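Local structure of glutamate racemase (Escherichia coli, 2JFN) at residues Q80-L85 with E279-L284; P22-F27 with W237-E242. The protein belongs to the Asp/Glu/hydantoin racemase family and folds into two alpha/beta lobes, each built round a largely parallel beta-sheet. One frame throughout, in Å; residues are numbered along the deposited sequence.

Overall arrangement
Both contacts attach helices to the larger, mixed sheet, and their centres lie about 17 Å apart. Contact 1 joins the C-terminal end of helix 65-82 to the end of strand 277-280, while contact 2 sets helix 228-241 against strand 21-28. Each is partly buried, with one buried residue among those that touch, but the chemistry differs. At the surface, 80-85 and 279-284 meet through a salt bridge and two waters, with a single apolar touch beneath; 22-27 and 237-242 meet through hydrocarbon alone. The two are also in direct touch: Leu85 CD2 lies 3.7 Å from Thr23 CG2, where the chain leaving helix 65-82 runs beside strand 21-28.

Contact 1. Residues Q80-L85 with E279-L284; sequences QERYPL and EKLAVL
Where helix 65-82 ends over the mixed sheet, its last helical residue, Arg82, reaches across to strand 277-280 and pairs with Glu279 in a helix-to-strand salt bridge. Arg82 NH2 donates to Glu279 OE2 at 2.9 Å, and the bond is nearly straight, with an N-H...O angle of 172°. The carboxylate oxygen is met on its syn side and lies close to the guanidinium plane, the two flat groups being only 24° from coplanar. The arginine chain is bent at chi2 and chi3, turning the guanidinium toward the strand, whereas the glutamate runs extended beyond CG to meet it.

Water extends this grip along the backbone. Arg82 NH1 donates to one water at 2.9 Å, which in turn donates to Lys280 O at 2.8 Å and weakly to Glu279 OE2. A second water takes the N-H of Ala282 at 3.0 Å and a weak bond from Arg82 NH1. Underneath, Leu281 CD1 packs against Arg82 CG at 3.8 Å, the two side chains running past each other in opposite directions; Leu281 itself is buried on Ala78 and Val79 of the same helix. Phe255 of the adjoining strand touches Arg82, Glu279 and Leu281. Charge pairing thus fixes the outer part of the arginine, its aliphatic root rests on leucine, and the waters link the guanidinium to backbone groups at and just past the end of the strand.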
loop_
_atom_site.group_PDB
_atom_site.type_symbol
_atom_site.label_atom_id
_atom_site.label_comp_id
_atom_site.label_asym_id
_atom_site.label_seq_id
_atom_site.Cartn_x
_atom_site.Cartn_y
_atom_site.Cartn_z
ATOM N N GLN A 80 -2.907 -7.038 17.613
ATOM C CA GLN A 80 -3.175 -6.352 18.879
ATOM C C GLN A 80 -2.969 -7.255 20.090
ATOM O O GLN A 80 -2.690 -6.779 21.191
ATOM C CB GLN A 80 -4.605 -5.801 18.911
ATOM C CG GLN A 80 -4.959 -5.137 20.239
ATOM C CD GLN A 80 -6.341 -4.532 20.263
ATOM O OE1 GLN A 80 -7.347 -5.242 20.176
ATOM N NE2 GLN A 80 -6.405 -3.215 20.385
ATOM N N GLU A 81 -3.118 -8.559 19.889
ATOM C CA GLU A 81 -2.934 -9.512 20.973
ATOM C C GLU A 81 -1.456 -9.679 21.278
ATOM O O GLU A 81 -1.073 -9.885 22.430
ATOM C CB GLU A 81 -3.545 -10.863 20.601
ATOM C CG GLU A 81 -5.033 -10.925 20.827
ATOM C CD GLU A 81 -5.396 -10.694 22.282
ATOM O OE1 GLU A 81 -4.824 -11.382 23.159
ATOM O OE2 GLU A 81 -6.253 -9.828 22.552
ATOM N N ARG A 82 -0.628 -9.587 20.243
ATOM C CA ARG A 82 0.813 -9.709 20.409
ATOM C C ARG A 82 1.392 -8.411 20.975
ATOM O O ARG A 82 2.277 -8.439 21.836
ATOM C CB ARG A 82 1.480 -10.039 19.067
ATOM C CG ARG A 82 1.243 -11.471 18.584
ATOM C CD ARG A 82 1.882 -12.481 19.540
ATOM N NE ARG A 82 3.340 -12.363 19.538
ATOM C CZ ARG A 82 4.142 -12.987 18.678
ATOM N NH1 ARG A 82 3.629 -13.785 17.753
ATOM N NH2 ARG A 82 5.456 -12.801 18.734
ATOM N N TYR A 83 0.893 -7.278 20.491
ATOM C CA TYR A 83 1.359 -5.972 20.956
ATOM C C TYR A 83 0.275 -4.904 20.924
ATOM O O TYR A 83 -0.401 -4.732 19.907
ATOM C CB TYR A 83 2.509 -5.436 20.089
ATOM C CG TYR A 83 3.823 -6.174 20.167
ATOM C CD1 TYR A 83 4.147 -7.157 19.238
ATOM C CD2 TYR A 83 4.762 -5.857 21.149
ATOM C CE1 TYR A 83 5.377 -7.806 19.281
ATOM C CE2 TYR A 83 5.993 -6.500 21.200
ATOM C CZ TYR A 83 6.294 -7.470 20.266
ATOM O OH TYR A 83 7.515 -8.108 20.314
ATOM N N PRO A 84 0.078 -4.185 22.040
ATOM C CA PRO A 84 -0.940 -3.133 22.027
ATOM C C PRO A 84 -0.445 -2.166 20.946
ATOM O O PRO A 84 0.759 -1.945 20.821
ATOM C CB PRO A 84 -0.833 -2.537 23.426
ATOM C CG PRO A 84 -0.491 -3.749 24.263
ATOM C CD PRO A 84 0.556 -4.447 23.413
ATOM N N LEU A 85 -1.356 -1.602 20.166
ATOM C CA LEU A 85 -0.962 -0.708 19.081
ATOM C C LEU A 85 -1.250 0.760 19.354
ATOM O O LEU A 85 -2.276 1.102 19.923
ATOM C CB LEU A 85 -1.681 -1.116 17.792
ATOM C CG LEU A 85 -1.553 -2.574 17.340
ATOM C CD1 LEU A 85 -2.443 -2.827 16.123
ATOM C CD2 LEU A 85 -0.101 -2.877 17.026
ATOM N N GLU A 279 7.875 -13.825 11.752
ATOM C CA GLU A 279 7.167 -14.860 12.499
ATOM C C GLU A 279 5.758 -15.055 11.951
ATOM O O GLU A 279 5.208 -14.177 11.277
ATOM C CB GLU A 279 7.059 -14.490 13.985
ATOM C CG GLU A 279 8.375 -14.456 14.751
ATOM C CD GLU A 279 8.187 -14.077 16.209
ATOM O OE1 GLU A 279 9.201 -13.796 16.892
ATOM O OE2 GLU A 279 7.030 -14.061 16.682
ATOM N N LYS A 280 5.179 -16.214 12.247
ATOM C CA LYS A 280 3.824 -16.509 11.818
ATOM C C LYS A 280 2.858 -15.963 12.857
ATOM O O LYS A 280 3.062 -16.132 14.057
ATOM C CB LYS A 280 3.606 -18.019 11.680
ATOM C CG LYS A 280 2.133 -18.388 11.505
ATOM C CD LYS A 280 1.947 -19.867 11.245
ATOM C CE LYS A 280 0.472 -20.226 11.131
ATOM N NZ LYS A 280 0.298 -21.645 10.681
ATOM N N LEU A 281 1.809 -15.297 12.393
ATOM C CA LEU A 281 0.808 -14.750 13.293
ATOM C C LEU A 281 -0.431 -15.638 13.246
ATOM O O LEU A 281 -0.922 -15.964 12.166
ATOM C CB LEU A 281 0.432 -13.330 12.871
ATOM C CG LEU A 281 -0.622 -12.638 13.737
ATOM C CD1 LEU A 281 -0.046 -12.346 15.114
ATOM C CD2 LEU A 281 -1.069 -11.350 13.056
ATOM N N ALA A 282 -0.928 -16.033 14.413
ATOM C CA ALA A 282 -2.121 -16.874 14.487
ATOM C C ALA A 282 -3.356 -15.988 14.363
ATOM O O ALA A 282 -3.592 -15.128 15.209
ATOM C CB ALA A 282 -2.150 -17.631 15.816
ATOM N N VAL A 283 -4.143 -16.209 13.314
ATOM C CA VAL A 283 -5.345 -15.415 13.071
ATOM C C VAL A 283 -6.639 -16.219 13.233
ATOM O O VAL A 283 -6.688 -17.405 12.900
ATOM C CB VAL A 283 -5.322 -14.825 11.648
ATOM C CG1 VAL A 283 -6.565 -13.988 11.411
ATOM C CG2 VAL A 283 -4.067 -13.993 11.454
ATOM N N LEU A 284 -7.685 -15.564 13.736
ATOM C CA LEU A 284 -8.989 -16.204 13.932
ATOM C C LEU A 284 -10.018 -15.622 12.964
ATOM O O LEU A 284 -11.102 -15.200 13.382
ATOM C CB LEU A 284 -9.492 -15.985 15.363
ATOM C CG LEU A 284 -8.580 -16.294 16.549
ATOM C CD1 LEU A 284 -9.385 -16.159 17.837
ATOM C CD2 LEU A 284 -8.008 -17.697 16.425
HETATM O O HOH W 1 0.468 -14.997 16.909
HETATM O O HOH W 2 4.502 -16.222 16.511
#

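Contact 2. Residues P22-F27 with W237-E242; sequences PTVLVF and WLLEHE
Leu239 carries its CG anti to the carbonyl carbon (chi1 -71°), and with chi2 at 175° CD1 runs on anti to CA, while CD2 turns off beside it and faces Pro22 and Val24. On the strand, Val24 has CG1 anti to the backbone N (chi1 172°), which leaves CG2 as the methyl that faces the helix. This methyl sits before both branches of the leucine, with Leu239 CD2 4.2 Å and Leu239 CD1 4.3 Å from Val24 CG2, the two side chains meeting at a slant. CD2 of Leu239 also reaches Pro22 CB, at 4.4 Å. Pro22 and Val24 both direct their beta carbons to the helix, while Thr23 between them directs its own away, the alternation expected of a beta-strand.

This is the last turn of the helix packing on one face of the mixed sheet, near the start of the chain as modelled. Leu87 of the neighbouring parallel strand 87-90 touches Val24, Leu238 and Leu239, and Leu47 touches both Pro22 and Val24. On the other face of the strand, Thr23 OG1 is hydrogen-bonded to His48 ND1. The side chain of Leu239 remains about 12 Å from the bound UDP-N-acetylmuramoyl-L-alanine. With methyl and methylene groups alone in touch, at rather long separations, the helix end is probably held between these two segments by dispersion and partial exclusion of water, with no directional bond between them.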
loop_
_atom_site.group_PDB
_atom_site.type_symbol
_atom_site.label_atom_id
_atom_site.label_comp_id
_atom_site.label_asym_id
_atom_site.label_seq_id
_atom_site.Cartn_x
_atom_site.Cartn_y
_atom_site.Cartn_z
ATOM N N PRO A 22 6.397 4.188 20.537
ATOM C CA PRO A 22 5.063 3.796 20.083
ATOM C C PRO A 22 5.083 2.691 19.033
ATOM O O PRO A 22 5.892 2.694 18.105
ATOM C CB PRO A 22 4.461 5.106 19.570
ATOM C CG PRO A 22 5.649 5.956 19.259
ATOM C CD PRO A 22 6.608 5.634 20.367
ATOM N N THR A 23 4.188 1.733 19.222
ATOM C CA THR A 23 4.065 0.590 18.334
ATOM C C THR A 23 3.147 0.933 17.174
ATOM O O THR A 23 1.984 1.289 17.368
ATOM C CB THR A 23 3.492 -0.621 19.098
ATOM O OG1 THR A 23 4.421 -1.018 20.114
ATOM C CG2 THR A 23 3.234 -1.782 18.147
ATOM N N VAL A 24 3.682 0.828 15.965
ATOM C CA VAL A 24 2.915 1.115 14.769
ATOM C C VAL A 24 2.838 -0.092 13.846
ATOM O O VAL A 24 3.856 -0.683 13.485
ATOM C CB VAL A 24 3.526 2.298 13.990
ATOM C CG1 VAL A 24 2.825 2.465 12.655
ATOM C CG2 VAL A 24 3.397 3.574 14.819
ATOM N N LEU A 25 1.617 -0.446 13.470
ATOM C CA LEU A 25 1.392 -1.562 12.568
ATOM C C LEU A 25 1.190 -1.041 11.154
ATOM O O LEU A 25 0.450 -0.083 10.943
ATOM C CB LEU A 25 0.140 -2.347 12.974
ATOM C CG LEU A 25 -0.396 -3.323 11.920
ATOM C CD1 LEU A 25 0.607 -4.461 11.699
ATOM C CD2 LEU A 25 -1.752 -3.879 12.373
ATOM N N VAL A 26 1.872 -1.663 10.199
ATOM C CA VAL A 26 1.710 -1.329 8.792
ATOM C C VAL A 26 1.250 -2.655 8.167
ATOM O O VAL A 26 1.967 -3.662 8.232
ATOM C CB VAL A 26 3.027 -0.861 8.139
ATOM C CG1 VAL A 26 2.783 -0.550 6.669
ATOM C CG2 VAL A 26 3.554 0.398 8.859
ATOM N N PHE A 27 0.048 -2.651 7.596
ATOM C CA PHE A 27 -0.547 -3.844 6.997
ATOM C C PHE A 27 -0.798 -3.769 5.494
ATOM O O PHE A 27 -1.134 -2.715 4.960
ATOM C CB PHE A 27 -1.888 -4.152 7.672
ATOM C CG PHE A 27 -2.697 -5.212 6.964
ATOM C CD1 PHE A 27 -2.449 -6.566 7.189
ATOM C CD2 PHE A 27 -3.662 -4.857 6.026
ATOM C CE1 PHE A 27 -3.148 -7.549 6.487
ATOM C CE2 PHE A 27 -4.367 -5.833 5.316
ATOM C CZ PHE A 27 -4.108 -7.180 5.545
ATOM N N TRP A 237 1.061 13.011 12.654
ATOM C CA TRP A 237 0.047 13.866 13.265
ATOM C C TRP A 237 -0.812 13.080 14.261
ATOM O O TRP A 237 -1.140 13.576 15.342
ATOM C CB TRP A 237 -0.865 14.475 12.197
ATOM C CG TRP A 237 -1.781 15.546 12.738
ATOM C CD1 TRP A 237 -1.465 16.859 12.968
ATOM C CD2 TRP A 237 -3.148 15.387 13.147
ATOM N NE1 TRP A 237 -2.551 17.526 13.491
ATOM C CE2 TRP A 237 -3.596 16.647 13.612
ATOM C CE3 TRP A 237 -4.037 14.305 13.168
ATOM C CZ2 TRP A 237 -4.895 16.852 14.092
ATOM C CZ3 TRP A 237 -5.331 14.509 13.648
ATOM C CH2 TRP A 237 -5.745 15.775 14.102
ATOM N N LEU A 238 -1.180 11.858 13.889
ATOM C CA LEU A 238 -2.007 11.020 14.750
ATOM C C LEU A 238 -1.252 10.556 15.985
ATOM O O LEU A 238 -1.832 10.428 17.064
ATOM C CB LEU A 238 -2.528 9.812 13.969
ATOM C CG LEU A 238 -3.533 10.150 12.869
ATOM C CD1 LEU A 238 -3.844 8.917 12.053
ATOM C CD2 LEU A 238 -4.805 10.710 13.489
ATOM N N LEU A 239 0.040 10.298 15.838
ATOM C CA LEU A 239 0.830 9.863 16.977
ATOM C C LEU A 239 0.938 11.018 17.969
ATOM O O LEU A 239 1.237 10.816 19.146
ATOM C CB LEU A 239 2.224 9.421 16.526
ATOM C CG LEU A 239 2.271 8.106 15.734
ATOM C CD1 LEU A 239 3.681 7.850 15.237
ATOM C CD2 LEU A 239 1.790 6.958 16.617
ATOM N N GLU A 240 0.675 12.227 17.484
ATOM C CA GLU A 240 0.757 13.417 18.319
ATOM C C GLU A 240 -0.567 13.836 18.930
ATOM O O GLU A 240 -0.605 14.287 20.071
ATOM C CB GLU A 240 1.316 14.594 17.513
ATOM C CG GLU A 240 2.778 14.449 17.118
ATOM C CD GLU A 240 3.680 14.206 18.316
ATOM O OE1 GLU A 240 3.614 15.001 19.284
ATOM O OE2 GLU A 240 4.457 13.221 18.288
ATOM N N HIS A 241 -1.652 13.684 18.179
ATOM C CA HIS A 241 -2.954 14.116 18.666
ATOM C C HIS A 241 -4.016 13.049 18.956
ATOM O O HIS A 241 -5.111 13.394 19.406
ATOM C CB HIS A 241 -3.529 15.144 17.682
ATOM C CG HIS A 241 -2.623 16.312 17.427
ATOM N ND1 HIS A 241 -2.910 17.287 16.497
ATOM C CD2 HIS A 241 -1.431 16.653 17.971
ATOM C CE1 HIS A 241 -1.933 18.177 16.476
ATOM N NE2 HIS A 241 -1.022 17.815 17.362
ATOM N N GLU A 242 -3.718 11.771 18.725
ATOM C CA GLU A 242 -4.728 10.737 18.961
ATOM C C GLU A 242 -4.282 9.370 19.473
ATOM O O GLU A 242 -5.050 8.685 20.145
ATOM C CB GLU A 242 -5.543 10.510 17.684
ATOM C CG GLU A 242 -6.469 11.647 17.311
ATOM C CD GLU A 242 -7.196 11.387 16.010
ATOM O OE1 GLU A 242 -7.666 10.244 15.802
ATOM O OE2 GLU A 242 -7.308 12.330 15.197
#